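Local atomic coordinates of arylamine n-acetyltransferase (PDB entry 1W5R), a protein that catalyses the transfer of an acetyl group to arylamines, probably from acetyl-coenzyme A as in related enzymes, through a cysteine-based catalytic triad. Residues Leu48-Ala53 with Ala264-Gln269; Val65-Gly70 with Leu260-Gly265; Tyr72-Asn77 with Ile190-Gly195; Trp197-Ser200 with His206-Thr209; Val213-Val216 with Arg221-Leu224. The protein carries 1 engineered substitution. All blocks are in the same frame, centred on the assembly; numbering follows the deposited sequence.

Contact 1 (Leu48-Ala53 with Ala264-Gln269)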
# COMPACT_ATOMS: atom_id res chain seq x y z
N LEU A 48 -12.88 15.14 18.55
CA LEU A 48 -14.08 14.82 19.32
C LEU A 48 -14.54 15.99 20.19
O LEU A 48 -15.40 15.83 21.06
CB LEU A 48 -13.82 13.58 20.18
CG LEU A 48 -13.66 12.31 19.34
CD1 LEU A 48 -12.98 11.21 20.14
CD2 LEU A 48 -15.01 11.83 18.80
N GLY A 49 -13.96 17.17 19.96
CA GLY A 49 -14.36 18.37 20.70
C GLY A 49 -13.76 18.48 22.10
O GLY A 49 -14.24 19.26 22.94
N ILE A 50 -12.70 17.72 22.35
CA ILE A 50 -11.97 17.79 23.62
C ILE A 50 -10.72 18.65 23.39
O ILE A 50 -9.80 18.24 22.67
CB ILE A 50 -11.56 16.38 24.12
CG1 ILE A 50 -12.78 15.46 24.25
CG2 ILE A 50 -10.80 16.48 25.43
CD1 ILE A 50 -12.45 13.98 24.30
N PRO A 51 -10.68 19.87 23.97
CA PRO A 51 -9.50 20.71 23.82
C PRO A 51 -8.23 20.09 24.39
O PRO A 51 -8.30 19.24 25.29
CB PRO A 51 -9.87 21.97 24.62
CG PRO A 51 -11.37 21.99 24.61
CD PRO A 51 -11.72 20.55 24.77
N VAL A 52 -7.09 20.52 23.85
CA VAL A 52 -5.79 20.23 24.43
C VAL A 52 -5.32 21.54 25.02
O VAL A 52 -4.74 22.38 24.33
CB VAL A 52 -4.78 19.71 23.40
CG1 VAL A 52 -3.45 19.38 24.07
CG2 VAL A 52 -5.32 18.47 22.71
N ALA A 53 -5.65 21.73 26.30
CA ALA A 53 -5.53 23.01 26.99
C ALA A 53 -4.39 23.04 28.01
O ALA A 53 -3.81 24.09 28.27
CB ALA A 53 -6.85 23.33 27.69
N ALA A 264 -14.57 6.08 25.63
CA ALA A 264 -15.88 5.44 25.76
C ALA A 264 -17.04 6.44 25.78
O ALA A 264 -16.99 7.45 26.48
CB ALA A 264 -15.92 4.58 27.01
N GLY A 265 -18.09 6.13 25.02
CA GLY A 265 -19.34 6.94 25.02
C GLY A 265 -19.28 8.25 24.23
O GLY A 265 -20.13 9.15 24.42
N ARG A 266 -18.30 8.37 23.35
CA ARG A 266 -18.15 9.59 22.56
C ARG A 266 -18.53 9.39 21.09
O ARG A 266 -18.49 10.33 20.29
CB ARG A 266 -16.75 10.16 22.73
CG ARG A 266 -16.46 10.53 24.18
CD ARG A 266 -15.27 11.49 24.32
NE ARG A 266 -15.06 11.93 25.70
CZ ARG A 266 -15.41 13.12 26.18
NH1 ARG A 266 -16.00 14.02 25.40
NH2 ARG A 266 -15.17 13.41 27.45
N ASP A 267 -18.90 8.16 20.74
CA ASP A 267 -19.22 7.72 19.35
C ASP A 267 -18.13 8.11 18.37
O ASP A 267 -18.35 8.81 17.37
CB ASP A 267 -20.60 8.15 18.91
CG ASP A 267 -21.13 7.20 17.84
OD1 ASP A 267 -20.33 6.40 17.33
OD2 ASP A 267 -22.33 7.29 17.52
N VAL A 268 -16.95 7.61 18.69
CA VAL A 268 -15.77 7.82 17.89
C VAL A 268 -16.04 7.40 16.45
O VAL A 268 -15.68 8.13 15.52
CB VAL A 268 -14.59 7.00 18.45
CG1 VAL A 268 -13.36 7.19 17.58
CG2 VAL A 268 -14.29 7.39 19.89
N GLN A 269 -16.66 6.24 16.26
CA GLN A 269 -16.84 5.69 14.93
C GLN A 269 -17.66 6.63 14.05
O GLN A 269 -17.30 6.87 12.90
CB GLN A 269 -17.46 4.28 14.98
CG GLN A 269 -17.19 3.45 13.73
CD GLN A 269 -17.95 2.14 13.70
OE1 GLN A 269 -17.37 1.08 13.94
NE2 GLN A 269 -19.25 2.20 13.43
O HOH W 1 -16.83 14.06 22.69

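Contact 2 (Val65-Gly70 with Leu260-Gly265)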
# COMPACT_ATOMS: atom_id res chain seq x y z
N VAL A 65 1.48 8.62 28.34
CA VAL A 65 2.16 7.49 28.96
C VAL A 65 1.14 6.56 29.63
O VAL A 65 0.94 5.43 29.17
CB VAL A 65 3.28 7.94 29.93
CG1 VAL A 65 3.90 6.73 30.66
CG2 VAL A 65 4.34 8.78 29.18
N ASP A 66 0.45 7.05 30.65
CA ASP A 66 -0.40 6.18 31.48
C ASP A 66 -1.63 5.65 30.76
O ASP A 66 -2.06 4.52 31.01
CB ASP A 66 -0.84 6.89 32.77
CG ASP A 66 0.34 7.30 33.65
OD1 ASP A 66 1.46 6.76 33.48
OD2 ASP A 66 0.13 8.16 34.52
N ARG A 67 -2.20 6.46 29.87
CA ARG A 67 -3.42 6.05 29.17
C ARG A 67 -3.18 5.47 27.77
O ARG A 67 -4.13 5.10 27.08
CB ARG A 67 -4.45 7.20 29.11
CG ARG A 67 -4.78 7.78 30.50
CD ARG A 67 -6.02 8.67 30.57
NE ARG A 67 -6.37 9.31 29.31
CZ ARG A 67 -6.21 10.60 29.04
NH1 ARG A 67 -5.69 11.43 29.94
NH2 ARG A 67 -6.58 11.06 27.85
N ARG A 68 -1.91 5.40 27.37
CA ARG A 68 -1.51 4.79 26.09
C ARG A 68 -2.25 5.41 24.90
O ARG A 68 -2.69 4.74 23.96
CB ARG A 68 -1.63 3.26 26.15
CG ARG A 68 -0.70 2.65 27.19
CD ARG A 68 -0.96 1.16 27.39
NE ARG A 68 -0.14 0.60 28.47
CZ ARG A 68 -0.24 -0.64 28.94
NH1 ARG A 68 -1.14 -1.48 28.44
NH2 ARG A 68 0.56 -1.04 29.93
N ARG A 69 -2.40 6.73 24.98
CA ARG A 69 -2.88 7.55 23.89
C ARG A 69 -1.66 8.16 23.23
O ARG A 69 -0.58 8.16 23.80
CB ARG A 69 -3.76 8.67 24.46
CG ARG A 69 -5.12 8.18 25.00
CD ARG A 69 -6.12 7.86 23.90
NE ARG A 69 -6.25 8.98 22.98
CZ ARG A 69 -7.04 10.04 23.16
NH1 ARG A 69 -7.05 11.01 22.25
NH2 ARG A 69 -7.82 10.15 24.25
N GLY A 70 -1.84 8.69 22.02
CA GLY A 70 -0.83 9.57 21.45
C GLY A 70 -1.23 11.01 21.71
O GLY A 70 -2.05 11.32 22.58
N LEU A 260 -8.69 3.04 22.32
CA LEU A 260 -9.92 3.83 22.18
C LEU A 260 -10.92 3.64 23.33
O LEU A 260 -11.91 4.38 23.44
CB LEU A 260 -10.59 3.56 20.83
CG LEU A 260 -9.90 4.01 19.54
CD1 LEU A 260 -10.69 3.54 18.34
CD2 LEU A 260 -9.73 5.53 19.49
N GLY A 261 -10.67 2.64 24.17
CA GLY A 261 -11.41 2.48 25.42
C GLY A 261 -11.39 3.76 26.25
O GLY A 261 -12.35 4.08 26.94
N ASP A 262 -10.27 4.48 26.15
CA ASP A 262 -10.10 5.83 26.73
C ASP A 262 -11.24 6.79 26.36
O ASP A 262 -11.57 7.69 27.14
CB ASP A 262 -8.72 6.39 26.29
CG ASP A 262 -8.59 7.91 26.46
OD1 ASP A 262 -9.37 8.66 25.85
OD2 ASP A 262 -7.67 8.37 27.16
N LEU A 263 -11.84 6.59 25.19
CA LEU A 263 -12.85 7.51 24.66
C LEU A 263 -14.27 6.93 24.64
O LEU A 263 -15.08 7.26 23.77
CB LEU A 263 -12.45 7.98 23.25
CG LEU A 263 -11.19 8.86 23.16
CD1 LEU A 263 -10.61 8.81 21.76
CD2 LEU A 263 -11.47 10.30 23.60
N ALA A 264 -14.57 6.08 25.63
CA ALA A 264 -15.88 5.44 25.76
C ALA A 264 -17.04 6.44 25.78
O ALA A 264 -16.99 7.45 26.48
CB ALA A 264 -15.92 4.58 27.01
N GLY A 265 -18.09 6.13 25.02
CA GLY A 265 -19.34 6.94 25.02
C GLY A 265 -19.28 8.25 24.23
O GLY A 265 -20.13 9.15 24.42

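Contact 3 (Tyr72-Asn77 with Ile190-Gly195). Engineered in segment 72-77: Gln73 (natural residue Cys).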
# COMPACT_ATOMS: atom_id res chain seq x y z
N TYR A 72 -0.74 15.36 19.80
CA TYR A 72 -0.25 16.17 18.70
C TYR A 72 0.98 16.99 19.11
O TYR A 72 1.60 16.68 20.14
CB TYR A 72 -1.39 16.94 17.99
CG TYR A 72 -2.01 18.14 18.69
CD1 TYR A 72 -3.01 18.86 18.04
CD2 TYR A 72 -1.58 18.59 19.93
CE1 TYR A 72 -3.60 19.98 18.60
CE2 TYR A 72 -2.15 19.74 20.51
CZ TYR A 72 -3.17 20.43 19.82
OH TYR A 72 -3.75 21.57 20.33
N GLN A 73 1.38 17.99 18.32
CA GLN A 73 2.70 18.60 18.47
C GLN A 73 3.01 19.09 19.89
O GLN A 73 4.11 18.85 20.41
CB GLN A 73 2.89 19.74 17.45
CG GLN A 73 1.81 20.80 17.37
CD GLN A 73 0.67 20.45 16.41
OE1 GLN A 73 0.41 19.29 16.12
NE2 GLN A 73 -0.01 21.48 15.91
N TYR A 74 2.06 19.78 20.50
CA TYR A 74 2.29 20.33 21.85
C TYR A 74 2.42 19.26 22.93
O TYR A 74 3.14 19.43 23.94
CB TYR A 74 1.18 21.28 22.24
CG TYR A 74 1.06 22.51 21.39
CD1 TYR A 74 0.12 22.59 20.37
CD2 TYR A 74 1.91 23.61 21.59
CE1 TYR A 74 0.00 23.74 19.57
CE2 TYR A 74 1.80 24.76 20.81
CZ TYR A 74 0.86 24.82 19.80
OH TYR A 74 0.71 25.95 19.03
N GLU A 75 1.72 18.16 22.71
CA GLU A 75 1.73 17.06 23.66
C GLU A 75 3.03 16.28 23.55
O GLU A 75 3.67 15.95 24.56
CB GLU A 75 0.51 16.16 23.46
CG GLU A 75 -0.79 16.88 23.79
CD GLU A 75 -2.01 16.15 23.30
OE1 GLU A 75 -2.84 15.75 24.15
OE2 GLU A 75 -2.17 16.02 22.06
N HIS A 76 3.43 15.98 22.32
CA HIS A 76 4.68 15.25 22.07
C HIS A 76 5.91 15.97 22.56
O HIS A 76 6.68 15.43 23.36
CB HIS A 76 4.83 14.98 20.58
CG HIS A 76 4.15 13.73 20.14
ND1 HIS A 76 4.68 12.48 20.38
CD2 HIS A 76 2.95 13.53 19.53
CE1 HIS A 76 3.85 11.56 19.91
NE2 HIS A 76 2.79 12.17 19.40
N ASN A 77 6.10 17.17 22.07
CA ASN A 77 7.30 17.92 22.43
C ASN A 77 7.23 18.44 23.85
O ASN A 77 8.27 18.59 24.49
CB ASN A 77 7.60 18.99 21.39
CG ASN A 77 8.12 18.37 20.10
OD1 ASN A 77 8.85 17.38 20.14
ND2 ASN A 77 7.72 18.93 18.96
N ILE A 190 2.53 28.98 29.23
CA ILE A 190 1.24 29.60 28.95
C ILE A 190 1.08 30.00 27.48
O ILE A 190 -0.02 29.90 26.92
CB ILE A 190 0.94 30.79 29.92
CG1 ILE A 190 -0.50 31.29 29.73
CG2 ILE A 190 1.92 31.93 29.73
CD1 ILE A 190 -1.58 30.26 30.03
N ASP A 191 2.15 30.49 26.86
CA ASP A 191 2.07 30.90 25.45
C ASP A 191 1.87 29.68 24.54
O ASP A 191 1.20 29.77 23.51
CB ASP A 191 3.31 31.68 25.00
CG ASP A 191 3.42 33.06 25.63
OD1 ASP A 191 2.53 33.44 26.42
OD2 ASP A 191 4.42 33.77 25.33
N LEU A 192 2.49 28.56 24.91
CA LEU A 192 2.24 27.29 24.22
C LEU A 192 0.79 26.83 24.43
O LEU A 192 0.16 26.33 23.50
CB LEU A 192 3.22 26.22 24.72
CG LEU A 192 4.70 26.56 24.49
CD1 LEU A 192 5.57 25.43 25.04
CD2 LEU A 192 4.99 26.78 23.00
N GLU A 193 0.28 27.00 25.64
CA GLU A 193 -1.10 26.63 25.94
C GLU A 193 -2.12 27.47 25.16
O GLU A 193 -3.16 26.95 24.76
CB GLU A 193 -1.35 26.69 27.45
CG GLU A 193 -0.70 25.49 28.16
CD GLU A 193 -0.74 25.52 29.68
OE1 GLU A 193 -0.88 26.60 30.29
OE2 GLU A 193 -0.58 24.43 30.26
N VAL A 194 -1.84 28.76 24.93
CA VAL A 194 -2.73 29.61 24.12
C VAL A 194 -2.74 29.10 22.66
O VAL A 194 -3.78 29.00 22.01
CB VAL A 194 -2.31 31.10 24.21
CG1 VAL A 194 -3.02 31.97 23.20
CG2 VAL A 194 -2.55 31.62 25.64
N GLY A 195 -1.56 28.77 22.14
CA GLY A 195 -1.46 28.18 20.81
C GLY A 195 -2.22 26.87 20.73
O GLY A 195 -2.99 26.63 19.79

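Contact 4 (Trp197-Ser200 with His206-Thr209)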
# COMPACT_ATOMS: atom_id res chain seq x y z
N TRP A 197 -4.67 25.84 22.61
CA TRP A 197 -6.10 26.12 22.64
C TRP A 197 -6.63 26.42 21.23
O TRP A 197 -7.66 25.87 20.81
CB TRP A 197 -6.40 27.30 23.59
CG TRP A 197 -7.87 27.60 23.68
CD1 TRP A 197 -8.54 28.61 23.04
CD2 TRP A 197 -8.84 26.84 24.39
NE1 TRP A 197 -9.90 28.53 23.34
CE2 TRP A 197 -10.10 27.45 24.16
CE3 TRP A 197 -8.78 25.71 25.21
CZ2 TRP A 197 -11.28 26.95 24.72
CZ3 TRP A 197 -9.96 25.22 25.77
CH2 TRP A 197 -11.19 25.84 25.51
N TYR A 198 -5.94 27.30 20.50
CA TYR A 198 -6.31 27.65 19.13
C TYR A 198 -6.36 26.42 18.22
O TYR A 198 -7.36 26.17 17.53
CB TYR A 198 -5.31 28.67 18.58
CG TYR A 198 -5.66 29.25 17.22
CD1 TYR A 198 -6.64 30.24 17.09
CD2 TYR A 198 -4.97 28.84 16.07
CE1 TYR A 198 -6.95 30.79 15.85
CE2 TYR A 198 -5.27 29.39 14.83
CZ TYR A 198 -6.27 30.36 14.73
OH TYR A 198 -6.56 30.90 13.49
N VAL A 199 -5.28 25.65 18.23
CA VAL A 199 -5.15 24.53 17.29
C VAL A 199 -6.21 23.45 17.59
O VAL A 199 -6.69 22.76 16.67
CB VAL A 199 -3.73 23.92 17.34
CG1 VAL A 199 -3.61 22.78 16.34
CG2 VAL A 199 -2.69 24.97 16.99
N SER A 200 -6.55 23.30 18.87
CA SER A 200 -7.46 22.23 19.28
C SER A 200 -8.93 22.65 19.32
O SER A 200 -9.80 21.79 19.52
CB SER A 200 -7.03 21.60 20.62
OG SER A 200 -7.21 22.51 21.70
N HIS A 206 -6.98 22.52 11.00
CA HIS A 206 -6.70 21.21 10.37
C HIS A 206 -6.92 20.07 11.36
O HIS A 206 -7.32 18.96 10.97
CB HIS A 206 -5.26 21.19 9.86
CG HIS A 206 -4.93 20.02 8.98
ND1 HIS A 206 -4.06 19.01 9.35
CD2 HIS A 206 -5.37 19.70 7.74
CE1 HIS A 206 -3.97 18.13 8.37
NE2 HIS A 206 -4.76 18.52 7.38
N PHE A 207 -6.65 20.33 12.64
CA PHE A 207 -6.75 19.29 13.67
C PHE A 207 -8.10 19.24 14.38
O PHE A 207 -8.28 18.44 15.30
CB PHE A 207 -5.55 19.35 14.63
CG PHE A 207 -4.26 19.14 13.94
CD1 PHE A 207 -3.37 20.19 13.75
CD2 PHE A 207 -3.97 17.89 13.37
CE1 PHE A 207 -2.17 20.00 13.04
CE2 PHE A 207 -2.76 17.68 12.67
CZ PHE A 207 -1.87 18.74 12.50
N VAL A 208 -9.03 20.07 13.92
CA VAL A 208 -10.44 20.04 14.36
C VAL A 208 -11.33 19.47 13.24
O VAL A 208 -12.30 18.77 13.52
CB VAL A 208 -10.93 21.43 14.83
CG1 VAL A 208 -12.45 21.44 15.10
CG2 VAL A 208 -10.20 21.85 16.11
N THR A 209 -10.96 19.71 11.98
CA THR A 209 -11.83 19.35 10.85
C THR A 209 -11.62 17.95 10.28
O THR A 209 -12.35 17.53 9.38
CB THR A 209 -11.70 20.36 9.69
OG1 THR A 209 -10.35 20.39 9.23
CG2 THR A 209 -12.12 21.77 10.13

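Contact 5 (Val213-Val216 with Arg221-Leu224)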
# COMPACT_ATOMS: atom_id res chain seq x y z
N VAL A 213 -3.37 10.68 12.14
CA VAL A 213 -2.68 9.74 13.01
C VAL A 213 -1.37 9.35 12.32
O VAL A 213 -1.35 9.13 11.11
CB VAL A 213 -3.55 8.48 13.30
CG1 VAL A 213 -2.86 7.56 14.30
CG2 VAL A 213 -4.92 8.87 13.83
N ALA A 214 -0.27 9.30 13.07
CA ALA A 214 1.00 8.97 12.42
C ALA A 214 1.95 8.26 13.36
O ALA A 214 1.82 8.34 14.58
CB ALA A 214 1.66 10.23 11.84
N VAL A 215 2.91 7.54 12.78
CA VAL A 215 3.97 6.92 13.57
C VAL A 215 5.14 6.71 12.62
O VAL A 215 4.94 6.64 11.40
CB VAL A 215 3.51 5.60 14.25
CG1 VAL A 215 3.38 4.45 13.23
CG2 VAL A 215 4.44 5.25 15.41
N VAL A 216 6.35 6.62 13.16
CA VAL A 216 7.52 6.45 12.30
C VAL A 216 8.40 5.33 12.85
O VAL A 216 8.86 5.41 13.99
CB VAL A 216 8.37 7.75 12.17
CG1 VAL A 216 9.56 7.53 11.22
CG2 VAL A 216 7.50 8.89 11.65
N ARG A 221 7.59 5.81 7.26
CA ARG A 221 6.73 6.84 7.85
C ARG A 221 5.29 6.50 7.52
O ARG A 221 4.97 6.24 6.36
CB ARG A 221 7.07 8.22 7.30
CG ARG A 221 8.49 8.67 7.61
CD ARG A 221 8.80 10.00 6.93
NE ARG A 221 10.10 10.57 7.31
CZ ARG A 221 10.35 11.19 8.47
NH1 ARG A 221 9.38 11.31 9.39
NH2 ARG A 221 11.56 11.68 8.73
N TYR A 222 4.43 6.53 8.54
CA TYR A 222 3.00 6.24 8.38
C TYR A 222 2.20 7.47 8.70
O TYR A 222 2.37 8.06 9.77
CB TYR A 222 2.58 5.11 9.33
CG TYR A 222 3.29 3.81 9.04
CD1 TYR A 222 4.56 3.56 9.56
CD2 TYR A 222 2.69 2.84 8.23
CE1 TYR A 222 5.21 2.37 9.29
CE2 TYR A 222 3.34 1.64 7.95
CZ TYR A 222 4.59 1.41 8.49
OH TYR A 222 5.26 0.23 8.20
N ASN A 223 1.32 7.87 7.78
CA ASN A 223 0.49 9.04 8.01
C ASN A 223 -0.93 8.83 7.51
O ASN A 223 -1.15 8.71 6.30
CB ASN A 223 1.05 10.30 7.38
CG ASN A 223 0.31 11.54 7.85
OD1 ASN A 223 0.39 11.90 9.00
ND2 ASN A 223 -0.48 12.14 6.97
N LEU A 224 -1.86 8.77 8.46
CA LEU A 224 -3.28 8.59 8.16
C LEU A 224 -3.97 9.95 8.23
O LEU A 224 -3.85 10.64 9.23
CB LEU A 224 -3.90 7.67 9.21
CG LEU A 224 -5.41 7.40 9.12
CD1 LEU A 224 -5.69 6.43 7.96
CD2 LEU A 224 -5.96 6.82 10.42

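Contact 1 (Leu48-Ala53 with Ala264-Gln269)
Arg266 and Val268 lean on Leu48 and Ile50 at the protein surface, just where a Schellman motif brings helix 44-47 to its end. Gly49, with positive phi, is the C-prime residue of that motif: Ile50 N bonds to Asp45 O and Gly49 N to Pro46 O, and on either side of Gly49 in the sequence the CB atoms of Leu48 and Ile50 both point at segment 264-269. Within the latter, Arg266 makes the first contact. Its chain runs extended from CG to NE (chi2 -162°, chi3 175°) and carries the guanidinium across the Ile50 side chain at about a right angle. Ile50 CD1 sits over one face of the group, toward its rim, 3.6 Å from Arg266 NE, while Ile50 CG1 lies 3.7 Å from Arg266 NH1. With an apolar branch on that face, a polar partner comes in at the edge: a water in the guanidinium plane accepts from Arg266 NH1 at 2.8 Å and donates to Leu48 O, also at 2.8 Å. The carbonyl at the helix end is thus tied to the arginine indirectly, and no direct hydrogen bond spans the two segments. Asp267 follows at the N-cap position of helix 268-274, where its OD1 accepts from Ala270 N. Val268, in the first turn of this helix, completes the apolar part. Leu263 packs on Leu48, Ile50 and Val268 and so joins the pieces. Leu48 and Val268 cross nearly perpendicularly, and their meeting point is Leu48 CD1 against Val268 CG2 at 4.0 Å.

Contact 2 (Val65-Gly70 with Leu260-Gly265)
Arg67 and Asp262 stand opposite each other with their CA atoms 7.1 Å apart, each on a piece of chain that is turning. Segment 65-70 leaves helix 57-66, and Arg68, with positive phi, swings the backbone round between Arg67 and Arg69. Segment 260-265 winds through a short 3-10 piece at 261-262, where Leu263 N bonds to Leu260 O at 2.8 Å. These turns direct the CB atoms of Arg67, Arg69 and Asp262 into the gap, and the three side chains form a salt-bridge network. Arg67 comes side-on and spends two nitrogens on one oxygen: NE reaches Asp262 OD2 at 2.7 Å (N-H...O angle 157°), nearly along the C-O axis, and NH2 meets the syn lone pair of the same Asp262 OD2 at 3.0 Å. Arg69 uses the other oxygen. Its chain folds at chi2 and chi3, drawing CG and CD alongside the carboxylate before NH2 meets Asp262 OD1 at 2.7 Å; the angle of 127° makes this bond weak, and the guanidinium stands almost upright on the carboxylate plane, 85° from it. Leu263 CD1 lies over one guanidinium face of Arg69, 4.0 Å from Arg69 CZ. Two cationic partners would be expected to favour the ionised form of Asp262. The buried Arg69 has further acidic partners, Glu42 OE2 at NE and Asp45 OD1 at NH1, so the network links the loop that follows helix 57-66 to strand 41-42 and helix 44-47, while Leu260 packs on Leu249, Ile252 and Val253 of helix 245-255.

Contact 3 (Tyr72-Asn77 with Ile190-Gly195)
Tyr74 packs against the backbone of Leu192 and Gly195 in a buried helix-to-helix contact, joining the first turn of helix 73-87 to helix 189-201. No hydrogen bond crosses it. With CG anti to its carbonyl carbon (chi1 -64°), Tyr74 sends its ring over to the second helix, where it lies obliquely across one turn: CE2 comes 3.5 Å from Leu192 O, and farther along OH lies 3.5 Å from Gly195 C and 3.6 Å from Gly195 CA. The bare CA of the glycine gives the hydroxyl end its place against the helix. At the near end, CD2 of Tyr74 rests 4.3 Å from Leu192 CB. Tyr72 sets a ring carbon, CE2, at the edge of the Tyr74 ring, and its own hydroxyl bonds to Ser196 OG. Its backbone is fixed as well: Tyr72 N, at the N-cap position, donates to Glu75 OE2 at 2.8 Å, on the anti side of the carboxylate and 25° out of its plane, while OE1 pairs with Lys63. Between these tyrosines comes Gln73, an engineered replacement for cysteine, its NE2 bonded to Thr112 O and its side chain touching His113. A cysteine at the start of a helix, near a histidine and an aspartate, here probably His113 and Asp130, is the catalytic-triad arrangement that arylamine N-acetyltransferases share with papain-like cysteine proteases.

Contact 4 (Trp197-Ser200 with His206-Thr209)
Val199, Val208 and Phe207 carry this contact, in which helix 189-201, near its C-terminal end, is met by the short, weakly bonded helical turn 206-209 that follows a brief connection. Val199 gives up the most surface. Its CG1, anti to the backbone N (chi1 -179°), extends to the Phe207 ring and touches CD1 at 3.7 Å; the two side chains lie next to each other and point the same way, with the methyl meeting the ring obliquely. Val208 works on the backbone instead. Its CG2 fits against the last turn of the longer helix, 3.4 Å from Ser200 O and 3.7 Å from Val199 O, close to two carbonyls that lie near the helix end. Here the backbones also approach most nearly, with 6.2 Å between Ser200 CA and Val208 CA. No hydrogen bond links the segments directly, but Ser205 does so at one remove: its OG bonds both Val199 O and Phe207 N, and so holds the returning chain beside the helix. Ser200 offers its backbone to the contact while its hydroxyl turns elsewhere, bonding Ser196 O and Val52 N. His206 ND1 sits over one face of the Phe207 ring, toward its rim, and the Phe41 ring also meets it, planes about 50° apart. Both Val199 and Phe207 also touch Gln73, engineered in place of cysteine. The arrangement is a short helical turn folded back on the end of a longer helix, here forming part of the apolar surroundings of the presumed acetyl-accepting position.

Contact 5 (Val213-Val216 with Arg221-Leu224)
Val213 O receives the shortest hydrogen bond of this hairpin, from Leu224 N at 2.7 Å and nearly straight (N-H...O angle 170°), and Val213 N returns one to Leu224 O at 2.9 Å. Val215 and Tyr222 repeat the exchange, Tyr222 N to Val215 O at 2.9 Å and Val215 N to Tyr222 O at 3.1 Å. Between and beyond these hydrogen-bonded pairs, Ala214 with Asn223 and Val216 with Arg221 are non-hydrogen-bonded. Val213 and Leu224 lie side by side on one face of the sheet, Val213 CB 4.1 Å from Leu224 CD2. On the same face Val215 CG1, set between its backbone N and carbonyl carbon (chi1 73°), touches Tyr222 CD1 at 4.0 Å, and the edge of the tyrosine ring looks toward Val215 O. On the other face Val216 CG2 touches Arg221 NH1 at 3.8 Å, with CG1 against Arg221 CG and on one side of the guanidinium. That group is held from outside: Glu155 makes a salt bridge to NH2, and Gly135 O and Thr137 O accept from NH1. With axes 4.7 Å apart, the two form an antiparallel beta hairpin, the second and third strands of a five-stranded antiparallel sheet, between 41-42 and 228-233.

Overall arrangement
Contacts 3 and 4 share helix 189-201 and lie nearest the active site, their centres about 12 Å apart. Contact 3 contains engineered Gln73, which stands where the catalytic cysteine would be, and contact 4 borders it; the two also meet where Tyr72 CE1 lies 3.6 Å from Val199 CG1. Contact 1 reaches the same helix through segment 48-53, where Pro51 CB packs 3.5 Å from Trp197 CZ3. Contacts 1 and 2 run together at Leu263 and share Ala264 and Gly265, with centres about 10 Å apart. Contact 5 touches none of the others, although its first strand follows closely after segment 206-209; its centre is about 20 Å from that of contact 3.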